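PDB 2FM8: surface presentation of antigens protein spaK from Salmonella typhimurium, which stores type III secretion effectors such as SipA, SopA and SopE in the bacterial cytoplasm and keeps them secretion-competent for delivery into host cells. Local coordinates for residues A[11-16]-A[117-122]; A[41-46]-A[52-57]; A[81-86]-A[123-128]; A[89-94]-A[127-132]. One frame throughout, in Å; residues are numbered along the deposited sequence.

Interaction 1: residues A[11-16]-A[117-122]; sequences RSALEV and TALNGF
Ala13 and Leu119 carry this contact, a sparse helix-to-helix packing in the alpha+beta fold of the type III secretion chaperones. The first helix of the chain, 6-17, meets the last, 112-132, and the CA atoms of the two residues stand 7.8 Å apart, a close spacing that the small alanine makes possible.

The contact across the two segments is apolar. Leu119 reaches over with a single methyl. Its CG sits beside the backbone N (chi1 -76°), and CD1 continues the extended chain toward helix 6-17. Ala13 CB lies to one side of the CG-CD1 bond, 3.9 Å from Leu119 CD1. The second touch is looser: Leu14 CD2 comes to 4.3 Å from the same Leu119 CD1. In Leu14 it is the side branch that touches, since CD1 is the branch that continues the extended chain. Seen from Leu119 CD1, the two partners lie roughly at right angles, so the methyl rests in the corner between neighbouring residues of helix 6-17. Leu119 also lies on Ile45 and Ile54 of the sheet, so it wedges between the first helix and the strands.

Polar bonds gather beside this apolar patch. Ser17 OG is hydrogen-bonded to both Ala13 O and Asn120 ND2, while Ser116 OG also bonds Ala13 O. The chain of another protein, probably a bound effector, packs on Leu14 and Leu119, and a polar side chain of it is hydrogen-bonded to Asn120 OD1.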
# COMPACT_ATOMS: atom_id res chain seq x y z
N ARG A 11 -34.64 -3.90 -9.66
CA ARG A 11 -35.54 -4.57 -10.60
C ARG A 11 -35.75 -3.67 -11.84
O ARG A 11 -35.65 -4.10 -13.00
CB ARG A 11 -36.85 -4.94 -9.87
CG ARG A 11 -37.87 -5.60 -10.73
CD ARG A 11 -39.14 -6.14 -9.95
NE ARG A 11 -38.90 -7.51 -9.45
CZ ARG A 11 -38.60 -7.85 -8.18
NH1 ARG A 11 -38.53 -6.94 -7.21
NH2 ARG A 11 -38.39 -9.14 -7.89
N SER A 12 -35.96 -2.40 -11.59
CA SER A 12 -36.18 -1.45 -12.65
C SER A 12 -34.95 -1.22 -13.52
O SER A 12 -35.07 -1.16 -14.75
CB SER A 12 -36.62 -0.13 -12.04
OG SER A 12 -37.04 0.72 -13.07
N ALA A 13 -33.78 -1.09 -12.90
CA ALA A 13 -32.53 -0.94 -13.64
C ALA A 13 -32.23 -2.13 -14.55
O ALA A 13 -31.72 -1.95 -15.66
CB ALA A 13 -31.35 -0.72 -12.69
N LEU A 14 -32.51 -3.32 -14.05
CA LEU A 14 -32.24 -4.54 -14.80
C LEU A 14 -33.20 -4.66 -15.95
O LEU A 14 -32.82 -5.16 -17.01
CB LEU A 14 -32.31 -5.77 -13.90
CG LEU A 14 -31.22 -5.85 -12.82
CD1 LEU A 14 -31.53 -7.04 -11.92
CD2 LEU A 14 -29.81 -5.94 -13.39
N GLU A 15 -34.43 -4.16 -15.77
CA GLU A 15 -35.39 -4.10 -16.86
C GLU A 15 -34.93 -3.14 -17.93
O GLU A 15 -34.92 -3.51 -19.10
CB GLU A 15 -36.77 -3.66 -16.34
CG GLU A 15 -37.88 -3.80 -17.40
CD GLU A 15 -39.27 -3.48 -16.84
OE1 GLU A 15 -39.35 -2.69 -15.86
OE2 GLU A 15 -40.26 -4.04 -17.36
N VAL A 16 -34.53 -1.92 -17.54
CA VAL A 16 -33.93 -0.95 -18.49
C VAL A 16 -32.75 -1.61 -19.29
O VAL A 16 -32.60 -1.40 -20.48
CB VAL A 16 -33.38 0.32 -17.77
CG1 VAL A 16 -32.53 1.22 -18.72
CG2 VAL A 16 -34.52 1.13 -17.15
N THR A 117 -27.45 3.06 -15.28
CA THR A 117 -26.17 3.66 -15.68
C THR A 117 -25.07 3.31 -14.68
O THR A 117 -23.95 2.95 -15.07
CB THR A 117 -26.31 5.18 -15.83
OG1 THR A 117 -27.17 5.47 -16.94
CG2 THR A 117 -24.95 5.86 -16.03
N ALA A 118 -25.39 3.42 -13.39
CA ALA A 118 -24.46 3.05 -12.34
C ALA A 118 -24.11 1.56 -12.37
O ALA A 118 -22.95 1.21 -12.23
CB ALA A 118 -25.01 3.43 -10.96
N LEU A 119 -25.11 0.69 -12.51
CA LEU A 119 -24.84 -0.75 -12.49
C LEU A 119 -24.04 -1.23 -13.70
O LEU A 119 -23.16 -2.09 -13.56
CB LEU A 119 -26.14 -1.58 -12.43
CG LEU A 119 -26.90 -1.70 -11.12
CD1 LEU A 119 -28.21 -2.53 -11.33
CD2 LEU A 119 -26.06 -2.32 -10.06
N ASN A 120 -24.36 -0.72 -14.88
CA ASN A 120 -23.66 -1.11 -16.10
C ASN A 120 -22.25 -0.53 -16.11
O ASN A 120 -21.30 -1.17 -16.57
CB ASN A 120 -24.44 -0.65 -17.32
CG ASN A 120 -25.65 -1.53 -17.59
OD1 ASN A 120 -25.51 -2.68 -18.01
ND2 ASN A 120 -26.83 -1.01 -17.33
N GLY A 121 -22.11 0.69 -15.57
CA GLY A 121 -20.81 1.30 -15.42
C GLY A 121 -19.93 0.50 -14.46
O GLY A 121 -18.76 0.26 -14.73
N PHE A 122 -20.51 0.09 -13.35
CA PHE A 122 -19.81 -0.78 -12.41
C PHE A 122 -19.40 -2.08 -13.07
O PHE A 122 -18.29 -2.52 -12.90
CB PHE A 122 -20.62 -1.07 -11.14
CG PHE A 122 -19.81 -1.72 -10.06
CD1 PHE A 122 -19.17 -0.96 -9.10
CD2 PHE A 122 -19.64 -3.10 -10.03
CE1 PHE A 122 -18.38 -1.56 -8.11
CE2 PHE A 122 -18.87 -3.71 -9.04
CZ PHE A 122 -18.24 -2.93 -8.09

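Interaction 2: residues A[41-46]-A[52-57]; sequences PSICIS and VWIWAQ
Trp55 turns its CG into the crowded position between backbone N and carbonyl carbon (chi1 83°), which swings the indole across to the neighbouring strand of this antiparallel beta hairpin and lays it against Cys44. Cys44 CB sits almost squarely over the six-membered ring, 3.4 Å from the ring centroid of Trp55 and 8° off the normal, a true CH-pi contact. The sulfur, beside the backbone N, takes an oblique place near the five-membered ring. Ser46 comes at the rim instead: its CB lies in the indole plane, 3.5 Å from Trp55 CZ3. Face and edge of one tryptophan are thus both used by residues of strand 43-48.

The backbones pair in regular fashion. Cys44 with Trp55 and Ser46 with Trp53 are hydrogen-bonded pairs, each with two N-H to O bonds; the shortest joins Trp53 N to Ser46 O at 2.7 Å. Between them Ile45 and Ile54 form the non-hydrogen-bonded pair, their side chains turned to the opposite face, toward helix 112-132. On that side Ile43 and Ile54 run alongside each other, CG2 of Ile43 to CG2 of Ile54 at 3.6 Å. On the Cys44 and Trp55 side, apolar packing comes from the chain of another protein, which also reaches Trp53.

Where the direct pairing stops, a water takes over: it donates to Ser42 O at 2.7 Å and accepts from Gln57 N at 3.0 Å.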
# COMPACT_ATOMS: atom_id res chain seq x y z
N PRO A 41 -16.68 -11.92 -11.06
CA PRO A 41 -17.16 -11.92 -9.69
C PRO A 41 -18.59 -11.37 -9.60
O PRO A 41 -18.96 -10.49 -10.38
CB PRO A 41 -16.18 -10.99 -8.98
CG PRO A 41 -14.95 -10.99 -9.84
CD PRO A 41 -15.46 -11.11 -11.22
N SER A 42 -19.36 -11.89 -8.67
CA SER A 42 -20.68 -11.37 -8.39
C SER A 42 -20.68 -9.90 -7.90
O SER A 42 -19.80 -9.45 -7.18
CB SER A 42 -21.41 -12.29 -7.41
OG SER A 42 -21.45 -13.61 -7.93
N ILE A 43 -21.70 -9.16 -8.34
CA ILE A 43 -21.95 -7.79 -7.90
C ILE A 43 -22.96 -7.78 -6.74
O ILE A 43 -24.05 -8.37 -6.83
CB ILE A 43 -22.44 -6.96 -9.07
CG1 ILE A 43 -21.37 -6.95 -10.18
CG2 ILE A 43 -22.86 -5.54 -8.61
CD1 ILE A 43 -21.78 -6.23 -11.47
N CYS A 44 -22.57 -7.13 -5.64
CA CYS A 44 -23.41 -6.96 -4.47
C CYS A 44 -23.91 -5.53 -4.41
O CYS A 44 -23.18 -4.58 -4.70
CB CYS A 44 -22.67 -7.30 -3.19
SG CYS A 44 -21.97 -8.96 -3.14
N ILE A 45 -25.18 -5.40 -4.03
CA ILE A 45 -25.80 -4.12 -3.83
C ILE A 45 -26.37 -4.07 -2.42
O ILE A 45 -27.13 -4.96 -2.02
CB ILE A 45 -26.92 -3.85 -4.83
CG1 ILE A 45 -26.40 -4.06 -6.26
CG2 ILE A 45 -27.46 -2.42 -4.61
CD1 ILE A 45 -27.37 -4.55 -7.20
N SER A 46 -26.02 -3.03 -1.68
CA SER A 46 -26.56 -2.88 -0.34
C SER A 46 -26.75 -1.46 0.13
O SER A 46 -26.02 -0.57 -0.28
CB SER A 46 -25.69 -3.59 0.67
OG SER A 46 -26.54 -3.93 1.74
N VAL A 52 -26.11 3.88 -0.44
CA VAL A 52 -26.17 2.74 -1.34
C VAL A 52 -24.77 2.38 -1.86
O VAL A 52 -24.09 3.21 -2.46
CB VAL A 52 -27.12 2.99 -2.49
CG1 VAL A 52 -27.11 1.80 -3.44
CG2 VAL A 52 -28.53 3.20 -1.94
N TRP A 53 -24.36 1.15 -1.61
CA TRP A 53 -23.10 0.63 -2.07
C TRP A 53 -23.25 -0.47 -3.14
O TRP A 53 -24.07 -1.38 -3.01
CB TRP A 53 -22.33 0.03 -0.90
CG TRP A 53 -21.81 0.99 0.11
CD1 TRP A 53 -22.45 1.43 1.21
CD2 TRP A 53 -20.51 1.60 0.13
NE1 TRP A 53 -21.66 2.27 1.92
CE2 TRP A 53 -20.45 2.40 1.28
CE3 TRP A 53 -19.39 1.54 -0.70
CZ2 TRP A 53 -19.32 3.15 1.63
CZ3 TRP A 53 -18.25 2.29 -0.37
CH2 TRP A 53 -18.23 3.08 0.79
N ILE A 54 -22.41 -0.39 -4.17
CA ILE A 54 -22.25 -1.49 -5.13
C ILE A 54 -20.82 -1.98 -4.95
O ILE A 54 -19.90 -1.15 -4.90
CB ILE A 54 -22.46 -1.01 -6.58
CG1 ILE A 54 -23.86 -0.43 -6.78
CG2 ILE A 54 -22.24 -2.14 -7.61
CD1 ILE A 54 -23.96 0.41 -8.08
N TRP A 55 -20.63 -3.28 -4.81
CA TRP A 55 -19.26 -3.78 -4.66
C TRP A 55 -19.10 -5.19 -5.18
O TRP A 55 -20.07 -5.87 -5.48
CB TRP A 55 -18.79 -3.66 -3.22
CG TRP A 55 -19.21 -4.76 -2.30
CD1 TRP A 55 -18.47 -5.89 -1.96
CD2 TRP A 55 -20.41 -4.84 -1.57
NE1 TRP A 55 -19.16 -6.65 -1.06
CE2 TRP A 55 -20.37 -6.04 -0.81
CE3 TRP A 55 -21.53 -4.03 -1.48
CZ2 TRP A 55 -21.39 -6.43 0.03
CZ3 TRP A 55 -22.55 -4.41 -0.66
CH2 TRP A 55 -22.48 -5.60 0.09
N ALA A 56 -17.85 -5.60 -5.30
CA ALA A 56 -17.47 -6.94 -5.72
C ALA A 56 -16.12 -7.29 -5.12
O ALA A 56 -15.21 -6.47 -5.13
CB ALA A 56 -17.40 -7.02 -7.24
N GLN A 57 -16.00 -8.51 -4.61
CA GLN A 57 -14.69 -9.10 -4.34
C GLN A 57 -14.01 -9.51 -5.63
O GLN A 57 -14.66 -10.00 -6.55
CB GLN A 57 -14.84 -10.31 -3.42
CG GLN A 57 -15.27 -9.92 -2.04
CD GLN A 57 -15.53 -11.13 -1.17
OE1 GLN A 57 -15.17 -12.25 -1.54
NE2 GLN A 57 -16.13 -10.91 0.00
O HOH W 1 -18.07 -10.52 -5.39

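Interaction 3: residues A[81-86]-A[123-128]; sequences CHFARG and YNYLEV
Cys81 opens a type I beta turn that runs to Ala84 and faces helix 112-132, with the CA of Cys81 9.0 Å from that of Tyr125, so the contact is made by side chains reaching across. The turn's own closing bond, Ala84 N to Cys81 O, is weak at 3.4 Å; backbone bonds from Cys81 to Gly87 and from Phe83 to His105 help fix the loop.

Within the loop, Cys81 and Phe83 build a compact unit. Phe83 CG lies between its backbone N and carbonyl carbon (chi1 58°), which folds the ring back so that Cys81 SG stands over its centre, 3.3 Å above the plane. Tyr125 comes from the helix and meets this pair with one ring atom. Its CE2 is 4.1 Å from Cys81 SG, and the sulfur lies oblique to the tyrosine ring, in a loose sulfur-aromatic contact. The same Tyr125 CE2 is also 4.1 Å from Phe83 CE2.

The two aromatic rings do not stack. Their planes are inclined by about 54°, and Phe83 CE2 arrives at the edge of the tyrosine, near its plane, as the side chains slide past each other in opposite directions. Farther out, Tyr125 OH comes up to the loop backbone, 3.8 Å from Cys81 CA.

Phe83 goes on to touch Ala118 and Phe122, while Tyr125 also lies on Leu89. The result is a small sulfur-aromatic cluster that seats the connection between helix 62-78 and strand 90-94 against the C-terminal helix of the chaperone's alpha+beta fold.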
# COMPACT_ATOMS: atom_id res chain seq x y z
N CYS A 81 -14.92 7.97 -11.78
CA CYS A 81 -16.16 7.23 -11.88
C CYS A 81 -17.30 8.22 -11.65
O CYS A 81 -17.48 8.72 -10.53
CB CYS A 81 -16.19 6.12 -10.85
SG CYS A 81 -17.71 5.24 -10.82
N HIS A 82 -18.05 8.48 -12.70
CA HIS A 82 -19.06 9.54 -12.71
C HIS A 82 -20.26 9.27 -11.79
O HIS A 82 -20.96 10.21 -11.47
CB HIS A 82 -19.60 9.78 -14.14
CG HIS A 82 -18.55 10.19 -15.14
ND1 HIS A 82 -17.81 11.35 -15.02
CD2 HIS A 82 -18.14 9.60 -16.29
CE1 HIS A 82 -16.98 11.45 -16.05
NE2 HIS A 82 -17.16 10.40 -16.83
N PHE A 83 -20.49 8.03 -11.37
CA PHE A 83 -21.68 7.69 -10.55
C PHE A 83 -21.37 7.48 -9.05
O PHE A 83 -22.27 7.20 -8.25
CB PHE A 83 -22.47 6.50 -11.15
CG PHE A 83 -21.66 5.24 -11.29
CD1 PHE A 83 -21.47 4.40 -10.21
CD2 PHE A 83 -21.06 4.92 -12.50
CE1 PHE A 83 -20.69 3.25 -10.34
CE2 PHE A 83 -20.28 3.78 -12.62
CZ PHE A 83 -20.11 2.94 -11.55
N ALA A 84 -20.11 7.65 -8.69
CA ALA A 84 -19.67 7.49 -7.32
C ALA A 84 -19.54 8.84 -6.62
O ALA A 84 -19.16 9.86 -7.23
CB ALA A 84 -18.33 6.75 -7.28
N ARG A 85 -19.86 8.84 -5.34
CA ARG A 85 -19.58 9.99 -4.50
C ARG A 85 -18.10 10.21 -4.52
O ARG A 85 -17.36 9.27 -4.41
CB ARG A 85 -19.99 9.73 -3.07
CG ARG A 85 -21.38 9.97 -2.80
CD ARG A 85 -21.54 10.27 -1.36
NE ARG A 85 -22.95 10.26 -0.97
CZ ARG A 85 -23.75 11.32 -0.98
NH1 ARG A 85 -23.33 12.50 -1.43
NH2 ARG A 85 -25.00 11.19 -0.58
N GLY A 86 -17.66 11.45 -4.68
CA GLY A 86 -16.24 11.75 -4.75
C GLY A 86 -15.64 11.54 -6.12
O GLY A 86 -14.47 11.84 -6.31
N TYR A 123 -20.30 -2.70 -13.82
CA TYR A 123 -19.94 -3.88 -14.60
C TYR A 123 -18.68 -3.67 -15.46
O TYR A 123 -17.77 -4.51 -15.49
CB TYR A 123 -21.13 -4.32 -15.48
CG TYR A 123 -20.90 -5.58 -16.26
CD1 TYR A 123 -21.20 -6.82 -15.72
CD2 TYR A 123 -20.36 -5.53 -17.54
CE1 TYR A 123 -20.96 -7.99 -16.44
CE2 TYR A 123 -20.12 -6.71 -18.27
CZ TYR A 123 -20.43 -7.94 -17.71
OH TYR A 123 -20.21 -9.10 -18.43
N ASN A 124 -18.66 -2.57 -16.22
CA ASN A 124 -17.53 -2.24 -17.05
C ASN A 124 -16.22 -2.19 -16.22
O ASN A 124 -15.19 -2.78 -16.58
CB ASN A 124 -17.72 -0.85 -17.67
CG ASN A 124 -18.60 -0.84 -18.88
OD1 ASN A 124 -18.93 -1.87 -19.47
ND2 ASN A 124 -19.00 0.36 -19.28
N TYR A 125 -16.26 -1.48 -15.09
CA TYR A 125 -15.07 -1.40 -14.24
C TYR A 125 -14.72 -2.72 -13.61
O TYR A 125 -13.55 -3.03 -13.43
CB TYR A 125 -15.20 -0.35 -13.16
CG TYR A 125 -15.24 1.05 -13.67
CD1 TYR A 125 -14.10 1.69 -14.16
CD2 TYR A 125 -16.42 1.76 -13.61
CE1 TYR A 125 -14.18 3.04 -14.59
CE2 TYR A 125 -16.50 3.06 -14.04
CZ TYR A 125 -15.41 3.68 -14.53
OH TYR A 125 -15.63 5.00 -14.93
N LEU A 126 -15.72 -3.49 -13.23
CA LEU A 126 -15.44 -4.83 -12.72
C LEU A 126 -14.64 -5.67 -13.72
O LEU A 126 -13.71 -6.34 -13.33
CB LEU A 126 -16.73 -5.55 -12.31
CG LEU A 126 -16.52 -7.00 -11.85
CD1 LEU A 126 -15.68 -7.07 -10.57
CD2 LEU A 126 -17.82 -7.70 -11.61
N GLU A 127 -15.01 -5.64 -15.00
CA GLU A 127 -14.25 -6.33 -16.03
C GLU A 127 -12.81 -5.87 -16.06
O GLU A 127 -11.89 -6.68 -16.07
CB GLU A 127 -14.84 -6.10 -17.44
CG GLU A 127 -15.62 -7.23 -17.91
CD GLU A 127 -16.23 -7.05 -19.31
OE1 GLU A 127 -16.04 -7.97 -20.12
OE2 GLU A 127 -16.89 -6.03 -19.56
N VAL A 128 -12.63 -4.56 -16.08
CA VAL A 128 -11.31 -3.98 -16.18
C VAL A 128 -10.44 -4.25 -14.95
O VAL A 128 -9.28 -4.67 -15.08
CB VAL A 128 -11.47 -2.46 -16.54
CG1 VAL A 128 -10.33 -1.68 -16.17
CG2 VAL A 128 -11.78 -2.34 -18.05

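Interaction 4: residues A[89-94]-A[127-132]; sequences LLLGEQ and EVFSRS
Phe129 points from helix 112-132 at the edge strand of the sheet, and two leucines of the segment 89-94 come up to the far end of its ring. Leu89 crosses the phenylalanine at a slant. Its CD1, the branch that continues the extended chain, touches Phe129 CE2 at 3.9 Å. Leu91 approaches on the other side of CZ with its other branch: CD2 lies 4.4 Å from Phe129 CE1, a looser touch. Both methyls stand on the same side of the ring plane, yet neither is centred over the face nor lies at the edge; each meets the ring obliquely.

The ring gets there because Phe129 holds CG beside its backbone N (chi1 -83°), turning it from the helix toward the strand. Alternation along the extended chain explains the partners: Leu89 and Leu91 are two residues apart and both reach the helix side, while the intervening Leu90 packs on Leu90 of the second subunit, another copy of this protein. Leu91 also touches Leu74 of that subunit, which puts the contact next to the dimer interface. In the same chain Thr76 and Ile77 of helix 62-78 and Leu100 of strand 97-103 also touch Phe129.

Charge stays on the outer side of the helix. Glu127 OE1 lies above one face of the Arg131 guanidinium, offset toward its rim, 3.9 Å from NH2, a long pair with no N-H directed at the oxygen. The buried contact is therefore wholly apolar, three side chains held by shape and dispersion, and it leaves directional bonding to the backbones of sheet and helix.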
# COMPACT_ATOMS: atom_id res chain seq x y z
N LEU A 89 -14.12 5.31 -7.57
CA LEU A 89 -14.27 3.99 -6.93
C LEU A 89 -13.28 3.85 -5.79
O LEU A 89 -12.23 4.50 -5.78
CB LEU A 89 -14.05 2.87 -7.95
CG LEU A 89 -15.06 2.80 -9.12
CD1 LEU A 89 -14.62 1.97 -10.27
CD2 LEU A 89 -16.39 2.29 -8.63
N LEU A 90 -13.62 2.99 -4.83
CA LEU A 90 -12.81 2.74 -3.62
C LEU A 90 -12.39 1.29 -3.63
O LEU A 90 -13.05 0.44 -4.22
CB LEU A 90 -13.62 3.01 -2.33
CG LEU A 90 -14.20 4.42 -2.19
CD1 LEU A 90 -15.00 4.59 -0.93
CD2 LEU A 90 -13.12 5.50 -2.24
N LEU A 91 -11.29 1.00 -2.96
CA LEU A 91 -10.81 -0.36 -2.78
C LEU A 91 -10.81 -0.72 -1.31
O LEU A 91 -10.31 0.02 -0.50
CB LEU A 91 -9.39 -0.51 -3.33
CG LEU A 91 -9.27 -0.31 -4.82
CD1 LEU A 91 -7.78 -0.14 -5.18
CD2 LEU A 91 -9.87 -1.46 -5.60
N GLY A 92 -11.34 -1.87 -0.98
CA GLY A 92 -11.20 -2.43 0.34
C GLY A 92 -10.77 -3.89 0.24
O GLY A 92 -10.23 -4.33 -0.77
N GLU A 93 -11.00 -4.63 1.31
CA GLU A 93 -10.63 -6.02 1.39
C GLU A 93 -11.66 -6.81 2.22
O GLU A 93 -11.94 -6.47 3.34
CB GLU A 93 -9.23 -6.16 2.01
CG GLU A 93 -8.78 -7.63 1.98
CD GLU A 93 -7.48 -7.91 2.63
OE1 GLU A 93 -6.89 -7.00 3.23
OE2 GLU A 93 -7.04 -9.08 2.54
N GLN A 94 -12.19 -7.88 1.65
CA GLN A 94 -13.19 -8.69 2.31
C GLN A 94 -12.83 -10.13 2.07
O GLN A 94 -12.51 -10.51 0.94
CB GLN A 94 -14.60 -8.44 1.75
CG GLN A 94 -15.34 -7.28 2.37
CD GLN A 94 -15.83 -7.61 3.75
OE1 GLN A 94 -16.69 -8.49 3.94
NE2 GLN A 94 -15.28 -6.93 4.74
N GLU A 127 -15.01 -5.64 -15.00
CA GLU A 127 -14.25 -6.33 -16.03
C GLU A 127 -12.81 -5.87 -16.06
O GLU A 127 -11.89 -6.68 -16.07
CB GLU A 127 -14.84 -6.10 -17.44
CG GLU A 127 -15.62 -7.23 -17.91
CD GLU A 127 -16.23 -7.05 -19.31
OE1 GLU A 127 -16.04 -7.97 -20.12
OE2 GLU A 127 -16.89 -6.03 -19.56
N VAL A 128 -12.63 -4.56 -16.08
CA VAL A 128 -11.31 -3.98 -16.18
C VAL A 128 -10.44 -4.25 -14.95
O VAL A 128 -9.28 -4.67 -15.08
CB VAL A 128 -11.47 -2.46 -16.54
CG1 VAL A 128 -10.33 -1.68 -16.17
CG2 VAL A 128 -11.78 -2.34 -18.05
N PHE A 129 -10.97 -4.00 -13.76
CA PHE A 129 -10.19 -4.25 -12.54
C PHE A 129 -9.88 -5.75 -12.39
O PHE A 129 -8.77 -6.11 -12.08
CB PHE A 129 -10.93 -3.75 -11.30
CG PHE A 129 -10.75 -2.28 -11.02
CD1 PHE A 129 -9.79 -1.85 -10.14
CD2 PHE A 129 -11.57 -1.34 -11.61
CE1 PHE A 129 -9.61 -0.48 -9.87
CE2 PHE A 129 -11.42 0.01 -11.36
CZ PHE A 129 -10.43 0.45 -10.50
N SER A 130 -10.86 -6.62 -12.61
CA SER A 130 -10.61 -8.05 -12.44
C SER A 130 -9.53 -8.56 -13.43
O SER A 130 -8.65 -9.34 -13.05
CB SER A 130 -11.93 -8.87 -12.49
OG SER A 130 -12.43 -8.95 -13.80
N ARG A 131 -9.56 -8.08 -14.67
CA ARG A 131 -8.53 -8.42 -15.65
C ARG A 131 -7.17 -7.84 -15.31
O ARG A 131 -6.14 -8.49 -15.52
CB ARG A 131 -8.97 -7.98 -17.07
CG ARG A 131 -10.12 -8.80 -17.62
CD ARG A 131 -10.81 -8.15 -18.77
NE ARG A 131 -11.74 -9.07 -19.41
CZ ARG A 131 -12.12 -9.02 -20.68
NH1 ARG A 131 -11.68 -8.07 -21.50
NH2 ARG A 131 -12.90 -9.97 -21.16
N SER A 132 -7.12 -6.63 -14.78
CA SER A 132 -5.85 -6.09 -14.32
C SER A 132 -5.24 -6.92 -13.18
O SER A 132 -4.02 -6.84 -12.96
CB SER A 132 -5.95 -4.63 -13.84
OG SER A 132 -6.18 -3.75 -14.91

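How the interactions relate
Interactions 1, 3 and 4 all use helix 112-132, meeting in turn the first helix, the loop at 81-86 and the edge strand; all three are buried, apolar and small. Interaction 2 differs: it lies nearest the chain's centre, joins neighbouring strands by backbone bonds, and buries far more surface although it is only partly buried. Its isoleucine face supports the helix, with Ile54 CG2 3.5 Å from Phe122 CG, while its tryptophan face receives another protein. Interactions 1 and 4 lie on opposite sides of the chain's centre, the first against that other protein, the second against the second subunit and, at Gln94, the other protein as well. Phe83 links interaction 3 to interaction 1, and Leu89 links it to interaction 4.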